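Local structure of putative HTH-type transcriptional regulator ybaQ (Escherichia coli, 2EBY) at residues P8-D13 and A75-W80; L34-N39 and T53-R58; R49-E54 and F69-Q74. The protein probably binds DNA and regulates transcription through a helix-turn-helix domain of the Cro/C1 type, though its actual targets are not established here. All blocks are in the same frame, centred on the assembly; numbering follows the deposited sequence.

Contact 1. Residues P8-D13 and A75-W80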
loop_
_atom_site.group_PDB
_atom_site.type_symbol
_atom_site.label_atom_id
_atom_site.label_comp_id
_atom_site.label_asym_id
_atom_site.label_seq_id
_atom_site.Cartn_x
_atom_site.Cartn_y
_atom_site.Cartn_z
ATOM N N PRO A 8 14.263 7.086 -2.647
ATOM C CA PRO A 8 14.079 6.256 -3.838
ATOM C C PRO A 8 13.388 7.013 -4.956
ATOM O O PRO A 8 12.729 8.030 -4.721
ATOM C CB PRO A 8 13.224 5.117 -3.321
ATOM C CG PRO A 8 12.295 5.841 -2.389
ATOM C CD PRO A 8 13.197 6.832 -1.659
ATOM N N THR A 9 13.541 6.511 -6.175
ATOM C CA THR A 9 12.903 7.138 -7.311
ATOM C C THR A 9 11.413 6.815 -7.243
ATOM O O THR A 9 11.014 5.653 -7.109
ATOM C CB THR A 9 13.484 6.619 -8.637
ATOM O OG1 THR A 9 13.289 5.202 -8.726
ATOM C CG2 THR A 9 14.975 6.934 -8.718
ATOM N N THR A 10 10.595 7.855 -7.316
ATOM C CA THR A 10 9.156 7.694 -7.265
ATOM C C THR A 10 8.705 7.012 -8.550
ATOM O O THR A 10 9.449 6.965 -9.527
ATOM C CB THR A 10 8.473 9.061 -7.171
ATOM O OG1 THR A 10 8.630 9.750 -8.416
ATOM C CG2 THR A 10 9.103 9.900 -6.064
ATOM N N PRO A 11 7.488 6.448 -8.560
ATOM C CA PRO A 11 7.016 5.794 -9.782
ATOM C C PRO A 11 6.886 6.863 -10.869
ATOM O O PRO A 11 7.050 6.582 -12.056
ATOM C CB PRO A 11 5.662 5.230 -9.369
ATOM C CG PRO A 11 5.815 5.003 -7.912
ATOM C CD PRO A 11 6.551 6.221 -7.449
ATOM N N GLY A 12 6.592 8.091 -10.437
ATOM C CA GLY A 12 6.454 9.208 -11.355
ATOM C C GLY A 12 7.743 9.488 -12.102
ATOM O O GLY A 12 7.723 9.740 -13.306
ATOM N N ASP A 13 8.870 9.444 -11.397
ATOM C CA ASP A 13 10.159 9.690 -12.038
ATOM C C ASP A 13 10.481 8.587 -13.040
ATOM O O ASP A 13 10.972 8.855 -14.136
ATOM C CB ASP A 13 11.279 9.783 -10.995
ATOM C CG ASP A 13 11.179 11.035 -10.136
ATOM O OD1 ASP A 13 10.577 12.034 -10.591
ATOM O OD2 ASP A 13 11.717 11.024 -9.008
ATOM N N ALA A 75 5.920 1.351 -3.071
ATOM C CA ALA A 75 6.193 0.762 -1.765
ATOM C C ALA A 75 7.469 1.370 -1.201
ATOM O O ALA A 75 7.534 1.702 -0.030
ATOM C CB ALA A 75 6.351 -0.755 -1.882
ATOM N N ALA A 76 8.485 1.510 -2.044
ATOM C CA ALA A 76 9.759 2.076 -1.613
ATOM C C ALA A 76 9.579 3.495 -1.095
ATOM O O ALA A 76 10.216 3.889 -0.125
ATOM C CB ALA A 76 10.755 2.065 -2.760
ATOM N N VAL A 77 8.717 4.258 -1.758
ATOM C CA VAL A 77 8.441 5.632 -1.362
ATOM C C VAL A 77 7.708 5.642 -0.027
ATOM O O VAL A 77 8.005 6.453 0.847
ATOM C CB VAL A 77 7.574 6.360 -2.417
ATOM C CG1 VAL A 77 7.070 7.684 -1.865
ATOM C CG2 VAL A 77 8.385 6.606 -3.675
ATOM N N ASP A 78 6.747 4.738 0.132
ATOM C CA ASP A 78 5.992 4.667 1.376
ATOM C C ASP A 78 6.923 4.381 2.551
ATOM O O ASP A 78 6.798 4.983 3.614
ATOM C CB ASP A 78 4.905 3.589 1.298
ATOM C CG ASP A 78 3.790 3.941 0.313
ATOM O OD1 ASP A 78 3.518 5.144 0.105
ATOM O OD2 ASP A 78 3.170 3.011 -0.241
ATOM N N LEU A 79 7.859 3.463 2.348
ATOM C CA LEU A 79 8.810 3.109 3.387
ATOM C C LEU A 79 9.701 4.294 3.724
ATOM O O LEU A 79 9.960 4.562 4.893
ATOM C CB LEU A 79 9.660 1.922 2.941
ATOM C CG LEU A 79 9.014 0.568 3.236
ATOM C CD1 LEU A 79 9.516 -0.488 2.267
ATOM C CD2 LEU A 79 9.322 0.184 4.673
ATOM N N TRP A 80 10.162 5.003 2.699
ATOM C CA TRP A 80 11.011 6.164 2.906
ATOM C C TRP A 80 10.281 7.213 3.746
ATOM O O TRP A 80 10.847 7.755 4.692
ATOM C CB TRP A 80 11.410 6.776 1.564
ATOM C CG TRP A 80 12.291 7.971 1.703
ATOM C CD1 TRP A 80 13.644 7.976 1.867
ATOM C CD2 TRP A 80 11.873 9.339 1.745
ATOM N NE1 TRP A 80 14.099 9.266 2.011
ATOM C CE2 TRP A 80 13.033 10.124 1.941
ATOM C CE3 TRP A 80 10.631 9.985 1.640
ATOM C CZ2 TRP A 80 12.987 11.521 2.035
ATOM C CZ3 TRP A 80 10.586 11.379 1.736
ATOM C CH2 TRP A 80 11.761 12.129 1.932
#
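Trp-80 holds CG anti to its backbone N (chi1 -180°), which sets the start of its indole beside the ring of Pro-8. Val-77 has CG1 anti to its backbone N (chi1 169°). Its CG2 branch lies beside the backbone N and meets Thr-10. Pro-8 touches Ala-76, Val-77 and Trp-80 of helix 67-83 with three ring atoms. Its CD lies 3.7 Å from Trp-80 CG and equally near CB and CD1, approaching the indole obliquely. Its CG sits 3.6 Å from Ala-76 O and also reaches Val-77, while its CB meets Ala-76 CB at 4.0 Å. An alanine here would lack CG and CD and would probably leave a gap against Trp-80 and the Ala-76 carbonyl. Val-77 CG2 packs against Thr-10 CA at 3.8 Å, and Pro-11 CD lies 4.2 Å from the same methyl. Thr-10 is the N-cap of helix 11-20, its OG1 accepting from Asp-13 N at 3.0 Å. No hydrogen bond joins the two segments. The contact between them is therefore apolar packing.

Contact 2. Residues L34-N39 and T53-R58; sequences LHVHRN and TEMAFR. With SO4 (sulfate ion), chain C.
Residues 34-39, which span the turn of the predicted helix-turn-helix motif, pack here against helix 53-63 of the Cro/C1-type domain. Arg-58 carries much of the contact. Its chain is extended from CG to NE, and NH1 gives a weak hydrogen bond to Leu-34 O at 2.8 Å, bent to 124° at the hydrogen. Val-36 CG1 lies over one face of the guanidinium, toward its rim, and touches Arg-58 CD at 3.7 Å. The other terminal nitrogen, NH2, forms a salt bridge with Glu-54 OE2 at 2.8 Å, one turn back on the same helix. NH2 also pairs with Glu-91 of the second subunit, so one guanidinium links the turn, its own helix and the dimer partner. The two carboxylates would probably balance its charge. Apolar contacts complete the packing. Leu-34 CD2 meets Arg-58 CB at 3.8 Å, and Leu-34 also packs on Leu-59 and Val-62. Met-55 bends at chi2 and chi3, and Leu-34 crosses it at about a right angle, CD1 to SD at 4.1 Å. At the start of helix 53-63, Thr-53 N donates to O2 of a sulfate ion, probably from the crystallisation liquor, at 2.8 Å. Val-41 of helix 38-45 packs on Leu-34 and Val-36. His-37, the N-cap just before that helix, accepts through ND1 from Asn-39 N in its ring plane at 2.7 Å.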
loop_
_atom_site.group_PDB
_atom_site.type_symbol
_atom_site.label_atom_id
_atom_site.label_comp_id
_atom_site.label_asym_id
_atom_site.label_seq_id
_atom_site.Cartn_x
_atom_site.Cartn_y
_atom_site.Cartn_z
ATOM N N LEU A 34 -4.094 5.373 -20.988
ATOM C CA LEU A 34 -4.506 4.849 -19.685
ATOM C C LEU A 34 -5.998 5.073 -19.484
ATOM O O LEU A 34 -6.615 4.470 -18.610
ATOM C CB LEU A 34 -3.741 5.556 -18.551
ATOM C CG LEU A 34 -2.208 5.479 -18.489
ATOM C CD1 LEU A 34 -1.666 6.547 -17.546
ATOM C CD2 LEU A 34 -1.782 4.105 -18.031
ATOM N N HIS A 35 -6.566 5.945 -20.312
ATOM C CA HIS A 35 -7.978 6.300 -20.232
ATOM C C HIS A 35 -8.321 6.977 -18.897
ATOM O O HIS A 35 -9.353 6.704 -18.278
ATOM C CB HIS A 35 -8.871 5.074 -20.430
ATOM C CG HIS A 35 -10.330 5.412 -20.512
ATOM N ND1 HIS A 35 -11.317 4.556 -20.072
ATOM C CD2 HIS A 35 -10.961 6.519 -20.963
ATOM C CE1 HIS A 35 -12.499 5.129 -20.247
ATOM N NE2 HIS A 35 -12.309 6.320 -20.786
ATOM N N VAL A 36 -7.437 7.861 -18.454
ATOM C CA VAL A 36 -7.641 8.613 -17.221
ATOM C C VAL A 36 -7.477 10.078 -17.603
ATOM O O VAL A 36 -7.008 10.379 -18.701
ATOM C CB VAL A 36 -6.595 8.243 -16.135
ATOM C CG1 VAL A 36 -6.736 6.767 -15.753
ATOM C CG2 VAL A 36 -5.189 8.539 -16.646
ATOM N N HIS A 37 -7.863 10.988 -16.716
ATOM C CA HIS A 37 -7.736 12.410 -17.004
ATOM C C HIS A 37 -6.259 12.785 -16.987
ATOM O O HIS A 37 -5.466 12.174 -16.273
ATOM C CB HIS A 37 -8.503 13.234 -15.960
ATOM C CG HIS A 37 -8.615 14.689 -16.302
ATOM N ND1 HIS A 37 -7.529 15.531 -16.327
ATOM C CD2 HIS A 37 -9.684 15.437 -16.678
ATOM C CE1 HIS A 37 -7.917 16.741 -16.708
ATOM N NE2 HIS A 37 -9.220 16.704 -16.926
ATOM N N ARG A 38 -5.891 13.774 -17.795
ATOM C CA ARG A 38 -4.513 14.241 -17.856
ATOM C C ARG A 38 -4.018 14.603 -16.460
ATOM O O ARG A 38 -2.855 14.382 -16.138
ATOM C CB ARG A 38 -4.392 15.478 -18.747
ATOM C CG ARG A 38 -3.041 16.179 -18.590
ATOM C CD ARG A 38 -2.982 17.550 -19.257
ATOM N NE ARG A 38 -1.627 17.846 -19.723
ATOM C CZ ARG A 38 -0.591 18.092 -18.927
ATOM N NH1 ARG A 38 -0.740 18.091 -17.607
ATOM N NH2 ARG A 38 0.603 18.322 -19.453
ATOM N N ASN A 39 -4.901 15.178 -15.643
ATOM C CA ASN A 39 -4.536 15.585 -14.288
ATOM C C ASN A 39 -4.130 14.423 -13.377
ATOM O O ASN A 39 -3.303 14.598 -12.493
ATOM C CB ASN A 39 -5.671 16.413 -13.666
ATOM C CG ASN A 39 -5.812 17.797 -14.317
ATOM O OD1 ASN A 39 -5.080 18.131 -15.253
ATOM N ND2 ASN A 39 -6.755 18.599 -13.825
ATOM N N THR A 53 -3.454 0.856 -6.773
ATOM C CA THR A 53 -3.433 -0.488 -7.344
ATOM C C THR A 53 -4.029 -0.469 -8.753
ATOM O O THR A 53 -3.463 -1.047 -9.686
ATOM C CB THR A 53 -4.238 -1.485 -6.472
ATOM O OG1 THR A 53 -3.771 -1.426 -5.120
ATOM C CG2 THR A 53 -4.032 -2.908 -6.961
ATOM N N GLU A 54 -5.170 0.195 -8.904
ATOM C CA GLU A 54 -5.824 0.285 -10.208
ATOM C C GLU A 54 -4.924 0.974 -11.228
ATOM O O GLU A 54 -4.781 0.496 -12.354
ATOM C CB GLU A 54 -7.153 1.048 -10.111
ATOM C CG GLU A 54 -7.958 1.035 -11.411
ATOM C CD GLU A 54 -9.275 1.797 -11.315
ATOM O OE1 GLU A 54 -9.974 1.649 -10.293
ATOM O OE2 GLU A 54 -9.622 2.530 -12.267
ATOM N N MET A 55 -4.316 2.095 -10.849
ATOM C CA MET A 55 -3.436 2.782 -11.788
ATOM C C MET A 55 -2.291 1.866 -12.187
ATOM O O MET A 55 -1.832 1.915 -13.321
ATOM C CB MET A 55 -2.857 4.069 -11.194
ATOM C CG MET A 55 -1.850 4.795 -12.118
ATOM S SD MET A 55 -2.521 5.446 -13.691
ATOM C CE MET A 55 -3.348 6.902 -13.066
ATOM N N ALA A 56 -1.827 1.048 -11.245
ATOM C CA ALA A 56 -0.730 0.117 -11.506
ATOM C C ALA A 56 -1.145 -0.877 -12.583
ATOM O O ALA A 56 -0.347 -1.231 -13.439
ATOM C CB ALA A 56 -0.345 -0.625 -10.225
ATOM N N PHE A 57 -2.397 -1.326 -12.531
ATOM C CA PHE A 57 -2.923 -2.248 -13.544
ATOM C C PHE A 57 -2.934 -1.578 -14.922
ATOM O O PHE A 57 -2.613 -2.207 -15.929
ATOM C CB PHE A 57 -4.358 -2.670 -13.220
ATOM C CG PHE A 57 -4.470 -3.893 -12.341
ATOM C CD1 PHE A 57 -4.058 -3.864 -11.012
ATOM C CD2 PHE A 57 -5.032 -5.067 -12.845
ATOM C CE1 PHE A 57 -4.210 -4.981 -10.195
ATOM C CE2 PHE A 57 -5.189 -6.192 -12.040
ATOM C CZ PHE A 57 -4.777 -6.153 -10.709
ATOM N N ARG A 58 -3.325 -0.305 -14.963
ATOM C CA ARG A 58 -3.393 0.429 -16.229
ATOM C C ARG A 58 -2.002 0.607 -16.831
ATOM O O ARG A 58 -1.802 0.406 -18.027
ATOM C CB ARG A 58 -4.045 1.798 -16.020
ATOM C CG ARG A 58 -5.525 1.761 -15.660
ATOM C CD ARG A 58 -5.976 3.151 -15.254
ATOM N NE ARG A 58 -7.349 3.187 -14.774
ATOM C CZ ARG A 58 -8.418 3.144 -15.559
ATOM N NH1 ARG A 58 -8.273 3.063 -16.873
ATOM N NH2 ARG A 58 -9.633 3.186 -15.031
HETATM S S SO4 C . -5.341 1.405 -3.311
HETATM O O1 SO4 C . -5.923 0.037 -3.500
HETATM O O2 SO4 C . -4.128 1.526 -4.167
HETATM O O3 SO4 C . -6.299 2.480 -3.781
HETATM O O4 SO4 C . -5.007 1.583 -1.840
#

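Contact 3. Residues R49-E54 and F69-Q74. With SO4 (sulfate ion), chain C.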
loop_
_atom_site.group_PDB
_atom_site.type_symbol
_atom_site.label_atom_id
_atom_site.label_comp_id
_atom_site.label_asym_id
_atom_site.label_seq_id
_atom_site.Cartn_x
_atom_site.Cartn_y
_atom_site.Cartn_z
ATOM N N ARG A 49 -0.269 12.297 -5.672
ATOM C CA ARG A 49 -1.227 11.209 -5.587
ATOM C C ARG A 49 -0.389 9.938 -5.565
ATOM O O ARG A 49 0.485 9.751 -6.410
ATOM C CB ARG A 49 -2.121 11.214 -6.831
ATOM C CG ARG A 49 -3.295 10.246 -6.813
ATOM C CD ARG A 49 -3.634 9.782 -8.237
ATOM N NE ARG A 49 -2.702 8.744 -8.688
ATOM C CZ ARG A 49 -3.071 7.539 -9.122
ATOM N NH1 ARG A 49 -4.358 7.212 -9.181
ATOM N NH2 ARG A 49 -2.154 6.649 -9.464
ATOM N N LYS A 50 -0.641 9.064 -4.607
ATOM C CA LYS A 50 0.117 7.826 -4.537
ATOM C C LYS A 50 -0.293 6.974 -5.736
ATOM O O LYS A 50 -1.406 7.108 -6.242
ATOM C CB LYS A 50 -0.223 7.073 -3.250
ATOM C CG LYS A 50 -1.597 6.415 -3.299
ATOM C CD LYS A 50 -1.913 5.631 -2.034
ATOM C CE LYS A 50 -3.236 4.886 -2.197
ATOM N NZ LYS A 50 -3.612 4.077 -1.001
ATOM N N LEU A 51 0.600 6.112 -6.201
ATOM C CA LEU A 51 0.266 5.220 -7.305
ATOM C C LEU A 51 -0.691 4.189 -6.703
ATOM O O LEU A 51 -0.291 3.422 -5.824
ATOM C CB LEU A 51 1.511 4.497 -7.809
ATOM C CG LEU A 51 1.330 3.484 -8.941
ATOM C CD1 LEU A 51 1.423 4.182 -10.285
ATOM C CD2 LEU A 51 2.417 2.425 -8.837
ATOM N N THR A 52 -1.942 4.172 -7.162
ATOM C CA THR A 52 -2.927 3.224 -6.638
ATOM C C THR A 52 -2.801 1.870 -7.335
ATOM O O THR A 52 -2.129 1.751 -8.367
ATOM C CB THR A 52 -4.376 3.726 -6.844
ATOM O OG1 THR A 52 -4.663 3.792 -8.242
ATOM C CG2 THR A 52 -4.568 5.112 -6.234
ATOM N N THR A 53 -3.454 0.856 -6.773
ATOM C CA THR A 53 -3.433 -0.488 -7.344
ATOM C C THR A 53 -4.029 -0.469 -8.753
ATOM O O THR A 53 -3.463 -1.047 -9.686
ATOM C CB THR A 53 -4.238 -1.485 -6.472
ATOM O OG1 THR A 53 -3.771 -1.426 -5.120
ATOM C CG2 THR A 53 -4.032 -2.908 -6.961
ATOM N N GLU A 54 -5.170 0.195 -8.904
ATOM C CA GLU A 54 -5.824 0.285 -10.208
ATOM C C GLU A 54 -4.924 0.974 -11.228
ATOM O O GLU A 54 -4.781 0.496 -12.354
ATOM C CB GLU A 54 -7.153 1.048 -10.111
ATOM C CG GLU A 54 -7.958 1.035 -11.411
ATOM C CD GLU A 54 -9.275 1.797 -11.315
ATOM O OE1 GLU A 54 -9.974 1.649 -10.293
ATOM O OE2 GLU A 54 -9.622 2.530 -12.267
ATOM N N PHE A 69 5.785 -4.312 -10.688
ATOM C CA PHE A 69 6.906 -3.485 -11.103
ATOM C C PHE A 69 6.586 -2.060 -10.626
ATOM O O PHE A 69 7.430 -1.375 -10.052
ATOM C CB PHE A 69 7.041 -3.504 -12.624
ATOM C CG PHE A 69 7.900 -2.397 -13.172
ATOM C CD1 PHE A 69 9.287 -2.506 -13.171
ATOM C CD2 PHE A 69 7.318 -1.232 -13.668
ATOM C CE1 PHE A 69 10.089 -1.469 -13.656
ATOM C CE2 PHE A 69 8.110 -0.188 -14.156
ATOM C CZ PHE A 69 9.497 -0.308 -14.150
ATOM N N TRP A 70 5.350 -1.623 -10.858
ATOM C CA TRP A 70 4.949 -0.290 -10.437
ATOM C C TRP A 70 4.675 -0.195 -8.941
ATOM O O TRP A 70 5.126 0.741 -8.288
ATOM C CB TRP A 70 3.716 0.181 -11.220
ATOM C CG TRP A 70 3.978 0.299 -12.695
ATOM C CD1 TRP A 70 3.642 -0.602 -13.660
ATOM C CD2 TRP A 70 4.716 1.338 -13.350
ATOM N NE1 TRP A 70 4.133 -0.199 -14.876
ATOM C CE2 TRP A 70 4.802 0.991 -14.719
ATOM C CE3 TRP A 70 5.328 2.531 -12.923
ATOM C CZ2 TRP A 70 5.459 1.787 -15.661
ATOM C CZ3 TRP A 70 5.985 3.327 -13.860
ATOM C CH2 TRP A 70 6.048 2.947 -15.214
ATOM N N LEU A 71 3.956 -1.165 -8.386
ATOM C CA LEU A 71 3.635 -1.114 -6.963
ATOM C C LEU A 71 4.867 -1.156 -6.069
ATOM O O LEU A 71 4.862 -0.560 -4.993
ATOM C CB LEU A 71 2.658 -2.239 -6.575
ATOM C CG LEU A 71 1.225 -2.102 -7.123
ATOM C CD1 LEU A 71 0.377 -3.293 -6.648
ATOM C CD2 LEU A 71 0.607 -0.775 -6.668
ATOM N N ASN A 72 5.925 -1.842 -6.506
ATOM C CA ASN A 72 7.140 -1.921 -5.699
ATOM C C ASN A 72 7.797 -0.553 -5.560
ATOM O O ASN A 72 8.347 -0.227 -4.506
ATOM C CB ASN A 72 8.140 -2.937 -6.284
ATOM C CG ASN A 72 7.628 -4.370 -6.208
ATOM O OD1 ASN A 72 6.840 -4.713 -5.317
ATOM N ND2 ASN A 72 8.077 -5.216 -7.135
ATOM N N LEU A 73 7.722 0.252 -6.617
ATOM C CA LEU A 73 8.290 1.597 -6.606
ATOM C C LEU A 73 7.550 2.468 -5.593
ATOM O O LEU A 73 8.171 3.210 -4.829
ATOM C CB LEU A 73 8.196 2.230 -7.998
ATOM C CG LEU A 73 9.042 1.565 -9.096
ATOM C CD1 LEU A 73 8.670 2.160 -10.439
ATOM C CD2 LEU A 73 10.531 1.752 -8.823
ATOM N N GLN A 74 6.223 2.372 -5.573
ATOM C CA GLN A 74 5.452 3.166 -4.625
ATOM C C GLN A 74 5.719 2.657 -3.208
ATOM O O GLN A 74 5.735 3.435 -2.256
ATOM C CB GLN A 74 3.953 3.079 -4.927
ATOM C CG GLN A 74 3.079 3.894 -3.973
ATOM C CD GLN A 74 3.373 5.381 -4.045
ATOM O OE1 GLN A 74 3.343 5.975 -5.119
ATOM N NE2 GLN A 74 3.653 5.988 -2.900
HETATM S S SO4 C . -5.341 1.405 -3.311
HETATM O O1 SO4 C . -5.923 0.037 -3.500
HETATM O O2 SO4 C . -4.128 1.526 -4.167
HETATM O O3 SO4 C . -6.299 2.480 -3.781
HETATM O O4 SO4 C . -5.007 1.583 -1.840
#
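Leu-51 and Gln-74 are turned toward each other across this contact. The Gln-74 amide oxygen meets the Leu-51 backbone N, while the two CB atoms pack. Gln-74 has CG anti to its backbone N (chi1 -180°) and bends at chi2, and its amide ends at the backbone of the loop. OE1 accepts from Leu-51 N at 3.0 Å. The N-H points almost straight at the oxygen (176°), but the donor stands above the amide plane of Gln-74, 59° out of it. NE2 of the same amide donates to Asp-78 OD1. The two bonds would hold the rotation of the amide. Gln-74 CB packs on Leu-51 CB at 4.0 Å. Lys-50 CB flanks the amide, 4.0 Å from Gln-74 NE2.

Leu-51 CD2 packs against the backbone of helix 67-83. This methyl comes within 3.2 Å of Trp-70 O and 3.5 Å of Trp-70 CB. The Trp-70 indole turns off from the loop, and Phe-69 CE2 lies over the centre of one of its faces. Leu-71 CD2 lies 4.1 Å from Thr-53 CA. Leu-51 also reaches Leu-44 and Leu-59, so it joins helices 38-45, 53-63 and 67-83.

Lys-50 extends its chain beyond CG, away from Gln-74. Its NZ donates to O4 of the sulfate ion at 3.0 Å. The sulfate thus sits at the N-terminus of helix 53-63, where Thr-52 is the N-cap and its OG1 accepts from Met-55 N. An anion bound at a helix start by a main-chain N-H, here the single one of Thr-53, with a lysine beside it, is a familiar helix N-terminal anion site. Here it lies in the all-helical Cro/C1-type domain.

Overall arrangement
Along the chain, contact 1 closes the widest loop, from the N-terminal segment to helix 67-83, and contacts 2 and 3 are nested inside it. Contacts 1 and 3 both use helix 67-83. Their centres are 9 Å apart, and they touch where Pro-11 packs on Leu-73 and Gln-74. Contacts 2 and 3 share Thr-53 and Glu-54 on helix 53-63, with centres 11 Å apart, and Ala-56 packs on Leu-71 between them. Contacts 1 and 2 do not touch, their centres being 18 Å apart. Helices 53-63 and 67-83 thus connect the predicted DNA-binding motif to the N-terminal segment. All three contacts also touch the second subunit, so they lie near the dimer interface.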